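Local coordinates for protein O-methyltransferase, putative (Bacillus cereus, PDB 3DUW) that probably transfers a methyl group from S-adenosylmethionine to a hydroxyl of its substrate, and is caught here with the spent cofactor S-adenosyl-L-homocysteine, at residues H40-Q51 against L68-G79. Numbering follows the deposited sequence.
Sequences HDVSPTQGKFLQ and LGGYSTIWLARG. With SAH (S-adenosyl-L-homocysteine), chain C.
Trp75 packs on Gly47 and Lys48 where two helices of the Rossmann-like methyltransferase fold cross at -35°. The axes of 44-51 and 71-77 come within 7.9 Å. The loops before them and the first turn of 71-77 hold the amino-acid end of S-adenosyl-L-homocysteine.

Packing dominates the helix pair. Trp75 is a knob in a hole formed by Pro44, Gly47, Lys48 and Gln51. Gly47 CA makes a CH-pi contact, 3.6 Å from the centroid of the Trp75 five-membered ring. The bare glycine lets the indole lie flat on the backbone. Lys48 CB touches Trp75 CZ3, while its extended chain carries NZ away to Leu18 O. Gln51 runs past the indole edge, with OE1 near the ring plane. Leu50 CB meets Leu76 CD2 at 3.8 Å.

With chi1 at -173°, the Tyr71 ring reaches past Asp41 and Val42 to Pro44. Its CD2 rests on Val42 CG2, and its OH lies 3.4 Å from Pro44 CG. Leu25 and Leu29 of helix 23-34 also pack on this ring.

Ser43 and Gln46 form a capping box at the start of helix 44-57: Ser43 OG accepts from Gln46 N, and Ser43 N donates to Gln46 OE1.

Polar bonds serve the ligand. Ser72 OG accepts from the ligand N and also bonds Glu64. Val42 N donates to the ligand carboxylate O, whose position is less certain. One water ties both segments to the cofactor. It accepts from Gly69 N and Tyr71 N. It donates to Asp41 OD2 and to ligand OXT, both at 2.7 Å.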
ATOM      1  N   HIS A  40      -8.667 -17.741   6.357  1.00  9.49           N
ATOM      2  CA  HIS A  40      -8.790 -16.689   5.357  1.00  9.49           C
ATOM      3  C   HIS A  40      -8.528 -15.295   5.912  1.00  9.21           C
ATOM      4  O   HIS A  40      -8.805 -14.299   5.234  1.00  9.75           O
ATOM      5  CB  HIS A  40     -10.177 -16.718   4.704  1.00 10.78           C
ATOM      6  CG  HIS A  40     -10.474 -17.981   3.955  1.00 13.23           C
ATOM      7  ND1 HIS A  40      -9.488 -18.811   3.467  1.00 15.59           N
ATOM      8  CD2 HIS A  40     -11.651 -18.540   3.591  1.00 13.65           C
ATOM      9  CE1 HIS A  40     -10.045 -19.829   2.836  1.00 15.95           C
ATOM     10  NE2 HIS A  40     -11.357 -19.688   2.896  1.00 16.72           N
ATOM     11  N   ASP A  41      -7.996 -15.215   7.131  1.00  8.45           N
ATOM     12  CA  ASP A  41      -7.692 -13.913   7.726  1.00  8.49           C
ATOM     13  C   ASP A  41      -6.572 -13.259   6.921  1.00  7.59           C
ATOM     14  O   ASP A  41      -5.768 -13.948   6.292  1.00  7.82           O
ATOM     15  CB  ASP A  41      -7.176 -14.042   9.170  1.00  8.26           C
ATOM     16  CG  ASP A  41      -7.816 -15.179   9.942  1.00  9.04           C
ATOM     17  OD1 ASP A  41      -7.558 -16.351   9.596  1.00 10.36           O
ATOM     18  OD2 ASP A  41      -8.562 -14.902  10.907  1.00  9.06           O
ATOM     19  N   VAL A  42      -6.510 -11.934   6.927  1.00  7.59           N
ATOM     20  CA  VAL A  42      -5.399 -11.284   6.242  1.00  6.46           C
ATOM     21  C   VAL A  42      -4.150 -11.732   7.000  1.00  7.17           C
ATOM     22  O   VAL A  42      -4.224 -12.124   8.170  1.00  7.71           O
ATOM     23  CB  VAL A  42      -5.475  -9.735   6.310  1.00  7.20           C
ATOM     24  CG1 VAL A  42      -6.634  -9.236   5.471  1.00  7.45           C
ATOM     25  CG2 VAL A  42      -5.593  -9.264   7.758  1.00  8.06           C
ATOM     26  N   SER A  43      -3.005 -11.702   6.330  1.00  7.43           N
ATOM     27  CA  SER A  43      -1.751 -12.079   6.968  1.00  7.35           C
ATOM     28  C   SER A  43      -1.371 -10.959   7.933  1.00  7.50           C
ATOM     29  O   SER A  43      -1.928  -9.859   7.874  1.00  7.06           O
ATOM     30  CB  SER A  43      -0.649 -12.225   5.922  1.00  8.39           C
ATOM     31  OG  SER A  43      -0.313 -10.953   5.393  1.00  7.61           O
ATOM     32  N   PRO A  44      -0.414 -11.219   8.835  1.00  7.91           N
ATOM     33  CA  PRO A  44      -0.018 -10.168   9.776  1.00  8.02           C
ATOM     34  C   PRO A  44       0.511  -8.906   9.085  1.00  7.33           C
ATOM     35  O   PRO A  44       0.195  -7.789   9.499  1.00  7.14           O
ATOM     36  CB  PRO A  44       1.052 -10.851  10.621  1.00  9.28           C
ATOM     37  CG  PRO A  44       0.602 -12.280  10.634  1.00 10.16           C
ATOM     38  CD  PRO A  44       0.203 -12.508   9.190  1.00  8.06           C
ATOM     39  N   THR A  45       1.316  -9.081   8.038  1.00  6.86           N
ATOM     40  CA  THR A  45       1.874  -7.933   7.327  1.00  7.67           C
ATOM     41  C   THR A  45       0.787  -7.165   6.579  1.00  7.14           C
ATOM     42  O   THR A  45       0.864  -5.942   6.446  1.00  7.18           O
ATOM     43  CB  THR A  45       2.990  -8.359   6.347  1.00  7.15           C
ATOM     44  OG1 THR A  45       2.516  -9.404   5.493  1.00  9.49           O
ATOM     45  CG2 THR A  45       4.208  -8.850   7.119  1.00  9.21           C
ATOM     46  N   GLN A  46      -0.222  -7.878   6.086  1.00  6.13           N
ATOM     47  CA  GLN A  46      -1.338  -7.236   5.396  1.00  6.26           C
ATOM     48  C   GLN A  46      -2.179  -6.495   6.439  1.00  7.11           C
ATOM     49  O   GLN A  46      -2.661  -5.388   6.189  1.00  7.13           O
ATOM     50  CB  GLN A  46      -2.203  -8.273   4.676  1.00  5.96           C
ATOM     51  CG  GLN A  46      -1.512  -8.932   3.500  1.00  7.12           C
ATOM     52  CD  GLN A  46      -2.281 -10.117   2.956  1.00  6.56           C
ATOM     53  OE1 GLN A  46      -3.264 -10.563   3.547  1.00  6.99           O
ATOM     54  NE2 GLN A  46      -1.826 -10.644   1.827  1.00  8.32           N
ATOM     55  N   GLY A  47      -2.366  -7.113   7.603  1.00  6.63           N
ATOM     56  CA  GLY A  47      -3.127  -6.461   8.651  1.00  7.69           C
ATOM     57  C   GLY A  47      -2.458  -5.167   9.072  1.00  6.85           C
ATOM     58  O   GLY A  47      -3.126  -4.146   9.247  1.00  7.53           O
ATOM     59  N   LYS A  48      -1.136  -5.190   9.229  1.00  7.07           N
ATOM     60  CA  LYS A  48      -0.448  -3.975   9.634  1.00  7.85           C
ATOM     61  C   LYS A  48      -0.502  -2.932   8.527  1.00  7.34           C
ATOM     62  O   LYS A  48      -0.542  -1.735   8.803  1.00  8.41           O
ATOM     63  CB  LYS A  48       0.999  -4.252  10.028  1.00  8.56           C
ATOM     64  CG  LYS A  48       1.632  -3.030  10.665  1.00  9.56           C
ATOM     65  CD  LYS A  48       2.859  -3.368  11.471  1.00 10.29           C
ATOM     66  CE  LYS A  48       3.337  -2.144  12.232  1.00 10.80           C
ATOM     67  NZ  LYS A  48       4.551  -2.452  13.021  1.00 11.05           N
ATOM     68  N   PHE A  49      -0.506  -3.382   7.275  1.00  7.38           N
ATOM     69  CA  PHE A  49      -0.611  -2.460   6.153  1.00  6.86           C
ATOM     70  C   PHE A  49      -1.939  -1.715   6.300  1.00  6.81           C
ATOM     71  O   PHE A  49      -1.998  -0.494   6.148  1.00  7.79           O
ATOM     72  CB  PHE A  49      -0.597  -3.221   4.826  1.00  7.17           C
ATOM     73  CG  PHE A  49      -0.848  -2.345   3.632  1.00  7.89           C
ATOM     74  CD1 PHE A  49       0.179  -1.587   3.077  1.00  9.86           C
ATOM     75  CD2 PHE A  49      -2.123  -2.242   3.090  1.00 10.41           C
ATOM     76  CE1 PHE A  49      -0.068  -0.735   1.998  1.00 11.49           C
ATOM     77  CE2 PHE A  49      -2.377  -1.393   2.014  1.00 11.87           C
ATOM     78  CZ  PHE A  49      -1.347  -0.640   1.469  1.00 12.87           C
ATOM     79  N   LEU A  50      -3.008  -2.450   6.587  1.00  6.89           N
ATOM     80  CA  LEU A  50      -4.315  -1.823   6.755  1.00  7.23           C
ATOM     81  C   LEU A  50      -4.312  -0.838   7.922  1.00  7.95           C
ATOM     82  O   LEU A  50      -4.814   0.276   7.803  1.00  8.31           O
ATOM     83  CB  LEU A  50      -5.391  -2.881   6.983  1.00  7.50           C
ATOM     84  CG  LEU A  50      -5.722  -3.760   5.773  1.00  6.92           C
ATOM     85  CD1 LEU A  50      -6.663  -4.862   6.215  1.00  8.91           C
ATOM     86  CD2 LEU A  50      -6.356  -2.933   4.659  1.00  8.49           C
ATOM     87  N   GLN A  51      -3.749  -1.250   9.053  1.00  7.86           N
ATOM     88  CA  GLN A  51      -3.694  -0.377  10.219  1.00  8.67           C
ATOM     89  C   GLN A  51      -2.966   0.920   9.887  1.00  7.99           C
ATOM     90  O   GLN A  51      -3.436   2.012  10.208  1.00  8.73           O
ATOM     91  CB  GLN A  51      -2.974  -1.085  11.360  1.00  8.80           C
ATOM     92  CG  GLN A  51      -2.913  -0.294  12.647  1.00 11.82           C
ATOM     93  CD  GLN A  51      -2.204  -1.067  13.725  1.00 14.67           C
ATOM     94  OE1 GLN A  51      -0.991  -1.225  13.689  1.00 18.72           O
ATOM     95  NE2 GLN A  51      -2.963  -1.579  14.678  1.00 18.71           N
ATOM     96  N   LEU A  68     -15.177 -12.651   9.402  1.00  7.29           N
ATOM     97  CA  LEU A  68     -14.562 -13.927   9.805  1.00  6.94           C
ATOM     98  C   LEU A  68     -14.439 -13.966  11.334  1.00  7.53           C
ATOM     99  O   LEU A  68     -15.434 -14.060  12.051  1.00  8.59           O
ATOM    100  CB  LEU A  68     -13.173 -14.102   9.211  1.00  6.98           C
ATOM    101  CG  LEU A  68     -12.624 -15.519   9.134  1.00  7.69           C
ATOM    102  CD1 LEU A  68     -13.652 -16.450   8.503  1.00  8.64           C
ATOM    103  CD2 LEU A  68     -11.341 -15.538   8.325  1.00  8.54           C
ATOM    104  N   GLY A  69     -13.222 -13.869  11.841  1.00  7.70           N
ATOM    105  CA  GLY A  69     -13.029 -13.906  13.271  1.00  7.71           C
ATOM    106  C   GLY A  69     -12.621 -12.554  13.849  1.00  7.26           C
ATOM    107  O   GLY A  69     -12.300 -12.440  15.025  1.00  8.15           O
ATOM    108  N   GLY A  70     -12.627 -11.520  13.012  1.00  7.62           N
ATOM    109  CA  GLY A  70     -12.279 -10.181  13.460  1.00  7.32           C
ATOM    110  C   GLY A  70     -10.788  -9.863  13.483  1.00  6.22           C
ATOM    111  O   GLY A  70     -10.375  -8.857  14.069  1.00  7.08           O
ATOM    112  N   TYR A  71      -9.975 -10.708  12.855  1.00  7.23           N
ATOM    113  CA  TYR A  71      -8.537 -10.461  12.818  1.00  7.04           C
ATOM    114  C   TYR A  71      -8.231  -9.139  12.097  1.00  6.63           C
ATOM    115  O   TYR A  71      -7.575  -8.265  12.658  1.00  7.13           O
ATOM    116  CB  TYR A  71      -7.819 -11.630  12.139  1.00  7.39           C
ATOM    117  CG  TYR A  71      -6.310 -11.535  12.194  1.00  7.23           C
ATOM    118  CD1 TYR A  71      -5.609 -11.830  13.363  1.00  7.38           C
ATOM    119  CD2 TYR A  71      -5.585 -11.133  11.075  1.00  7.44           C
ATOM    120  CE1 TYR A  71      -4.219 -11.729  13.414  1.00  7.98           C
ATOM    121  CE2 TYR A  71      -4.201 -11.027  11.114  1.00  7.73           C
ATOM    122  CZ  TYR A  71      -3.525 -11.324  12.283  1.00  7.83           C
ATOM    123  OH  TYR A  71      -2.154 -11.196  12.311  1.00  9.14           O
ATOM    124  N   SER A  72      -8.709  -8.979  10.866  1.00  6.62           N
ATOM    125  CA  SER A  72      -8.469  -7.730  10.145  1.00  6.76           C
ATOM    126  C   SER A  72      -9.139  -6.574  10.877  1.00  6.79           C
ATOM    127  O   SER A  72      -8.617  -5.462  10.911  1.00  7.35           O
ATOM    128  CB  SER A  72      -9.038  -7.800   8.729  1.00  6.67           C
ATOM    129  OG  SER A  72     -10.419  -8.121   8.760  1.00  7.62           O
ATOM    130  N   THR A  73     -10.306  -6.849  11.453  1.00  7.20           N
ATOM    131  CA  THR A  73     -11.074  -5.840  12.169  1.00  7.04           C
ATOM    132  C   THR A  73     -10.259  -5.214  13.292  1.00  6.97           C
ATOM    133  O   THR A  73     -10.301  -4.002  13.501  1.00  7.54           O
ATOM    134  CB  THR A  73     -12.339  -6.460  12.773  1.00  7.64           C
ATOM    135  OG1 THR A  73     -12.852  -7.457  11.880  1.00  7.36           O
ATOM    136  CG2 THR A  73     -13.397  -5.394  12.994  1.00  8.03           C
ATOM    137  N   ILE A  74      -9.529  -6.048  14.025  1.00  7.71           N
ATOM    138  CA  ILE A  74      -8.699  -5.564  15.121  1.00  8.59           C
ATOM    139  C   ILE A  74      -7.569  -4.673  14.594  1.00  7.88           C
ATOM    140  O   ILE A  74      -7.284  -3.617  15.162  1.00  8.32           O
ATOM    141  CB  ILE A  74      -8.140  -6.755  15.928  1.00  7.72           C
ATOM    142  CG1 ILE A  74      -9.288  -7.410  16.705  1.00  9.99           C
ATOM    143  CG2 ILE A  74      -7.040  -6.291  16.871  1.00  9.95           C
ATOM    144  CD1 ILE A  74      -8.957  -8.769  17.284  1.00 11.45           C
ATOM    145  N   TRP A  75      -6.932  -5.086  13.500  1.00  8.60           N
ATOM    146  CA  TRP A  75      -5.870  -4.273  12.917  1.00  8.23           C
ATOM    147  C   TRP A  75      -6.429  -2.914  12.503  1.00  8.80           C
ATOM    148  O   TRP A  75      -5.809  -1.878  12.745  1.00  8.84           O
ATOM    149  CB  TRP A  75      -5.264  -4.954  11.687  1.00  8.17           C
ATOM    150  CG  TRP A  75      -4.273  -6.042  11.985  1.00  7.77           C
ATOM    151  CD1 TRP A  75      -4.471  -7.387  11.859  1.00  8.29           C
ATOM    152  CD2 TRP A  75      -2.912  -5.875  12.404  1.00  8.33           C
ATOM    153  NE1 TRP A  75      -3.314  -8.067  12.164  1.00  9.89           N
ATOM    154  CE2 TRP A  75      -2.342  -7.163  12.503  1.00  8.63           C
ATOM    155  CE3 TRP A  75      -2.116  -4.760  12.703  1.00  8.32           C
ATOM    156  CZ2 TRP A  75      -1.012  -7.370  12.888  1.00 10.27           C
ATOM    157  CZ3 TRP A  75      -0.790  -4.965  13.085  1.00  9.37           C
ATOM    158  CH2 TRP A  75      -0.256  -6.262  13.174  1.00  9.96           C
ATOM    159  N   LEU A  76      -7.598  -2.922  11.871  1.00  8.62           N
ATOM    160  CA  LEU A  76      -8.235  -1.686  11.428  1.00  9.15           C
ATOM    161  C   LEU A  76      -8.610  -0.793  12.607  1.00  8.74           C
ATOM    162  O   LEU A  76      -8.317   0.405  12.612  1.00 10.12           O
ATOM    163  CB  LEU A  76      -9.490  -2.002  10.609  1.00  8.75           C
ATOM    164  CG  LEU A  76      -9.266  -2.632   9.229  1.00  8.70           C
ATOM    165  CD1 LEU A  76     -10.574  -3.177   8.690  1.00 10.29           C
ATOM    166  CD2 LEU A  76      -8.694  -1.589   8.280  1.00  9.64           C
ATOM    167  N   ALA A  77      -9.251  -1.382  13.609  1.00  8.91           N
ATOM    168  CA  ALA A  77      -9.674  -0.625  14.781  1.00  9.73           C
ATOM    169  C   ALA A  77      -8.491  -0.008  15.518  1.00 11.36           C
ATOM    170  O   ALA A  77      -8.590   1.097  16.052  1.00 12.52           O
ATOM    171  CB  ALA A  77     -10.464  -1.520  15.719  1.00 10.72           C
ATOM    172  N   ARG A  78      -7.368  -0.713  15.545  1.00 11.08           N
ATOM    173  CA  ARG A  78      -6.194  -0.198  16.231  1.00 12.25           C
ATOM    174  C   ARG A  78      -5.567   0.991  15.515  1.00 12.76           C
ATOM    175  O   ARG A  78      -4.675   1.646  16.056  1.00 14.54           O
ATOM    176  CB  ARG A  78      -5.174  -1.316  16.426  1.00 11.91           C
ATOM    177  CG  ARG A  78      -5.575  -2.297  17.507  1.00 14.08           C
ATOM    178  CD  ARG A  78      -4.584  -3.430  17.630  1.00 13.66           C
ATOM    179  NE  ARG A  78      -4.835  -4.221  18.828  1.00 13.31           N
ATOM    180  CZ  ARG A  78      -4.137  -5.299  19.167  1.00 14.54           C
ATOM    181  NH1 ARG A  78      -3.146  -5.717  18.396  1.00 15.33           N
ATOM    182  NH2 ARG A  78      -4.428  -5.954  20.283  1.00 15.64           N
ATOM    183  N   GLY A  79      -6.039   1.274  14.305  1.00 12.50           N
ATOM    184  CA  GLY A  79      -5.519   2.406  13.560  1.00 13.24           C
ATOM    185  C   GLY A  79      -6.292   3.681  13.861  1.00 12.99           C
ATOM    186  O   GLY A  79      -5.884   4.773  13.456  1.00 12.91           O
TER
HETATM  187  N   SAH C 224     -11.260  -9.843   6.399  1.00 11.93           N
HETATM  188  CA  SAH C 224     -11.279 -10.926   7.451  1.00 10.12           C
HETATM  189  CB  SAH C 224     -11.645 -12.240   6.845  1.00  9.75           C
HETATM  190  CG  SAH C 224     -12.994 -12.360   6.178  1.00  8.77           C
HETATM  191  SD  SAH C 224     -13.065 -13.957   5.256  1.00  8.66           S
HETATM  192  C   SAH C 224      -9.833 -11.046   8.037  1.00  9.76           C
HETATM  193  O   SAH C 224      -8.936 -10.354   7.546  1.00  9.82           O
HETATM  194  OXT SAH C 224      -9.673 -11.866   9.011  1.00 12.97           O
HETATM  195  C5' SAH C 224     -14.520 -13.686   4.329  1.00  9.29           C
HETATM  196  C4' SAH C 224     -15.811 -13.576   5.275  1.00  8.72           C
HETATM  197  O4' SAH C 224     -16.840 -13.342   4.316  1.00  9.36           O
HETATM  198  C3' SAH C 224     -16.252 -14.851   5.979  1.00  8.29           C
HETATM  199  O3' SAH C 224     -16.296 -14.693   7.399  1.00  8.39           O
HETATM  200  C2' SAH C 224     -17.658 -15.142   5.317  1.00  9.79           C
HETATM  201  O2' SAH C 224     -18.552 -15.819   6.188  1.00  8.87           O
HETATM  202  C1' SAH C 224     -18.107 -13.752   4.915  1.00  8.67           C
HETATM  203  N9  SAH C 224     -19.078 -13.662   3.993  1.00  9.34           N
HETATM  204  C8  SAH C 224     -19.365 -14.394   2.854  1.00 10.28           C
HETATM  205  N7  SAH C 224     -20.410 -14.004   2.196  1.00  9.37           N
HETATM  206  C5  SAH C 224     -20.897 -12.899   2.937  1.00 10.11           C
HETATM  207  C6  SAH C 224     -22.031 -12.035   2.718  1.00  9.79           C
HETATM  208  N6  SAH C 224     -22.875 -12.159   1.684  1.00 12.54           N
HETATM  209  N1  SAH C 224     -22.200 -11.050   3.657  1.00 11.81           N
HETATM  210  C2  SAH C 224     -21.368 -10.885   4.727  1.00 10.36           C
HETATM  211  N3  SAH C 224     -20.275 -11.691   4.972  1.00 11.06           N
HETATM  212  C4  SAH C 224     -20.101 -12.673   4.039  1.00  8.92           C
HETATM  213  O   HOH W   1     -10.628 -13.169  11.216  1.00  7.53           O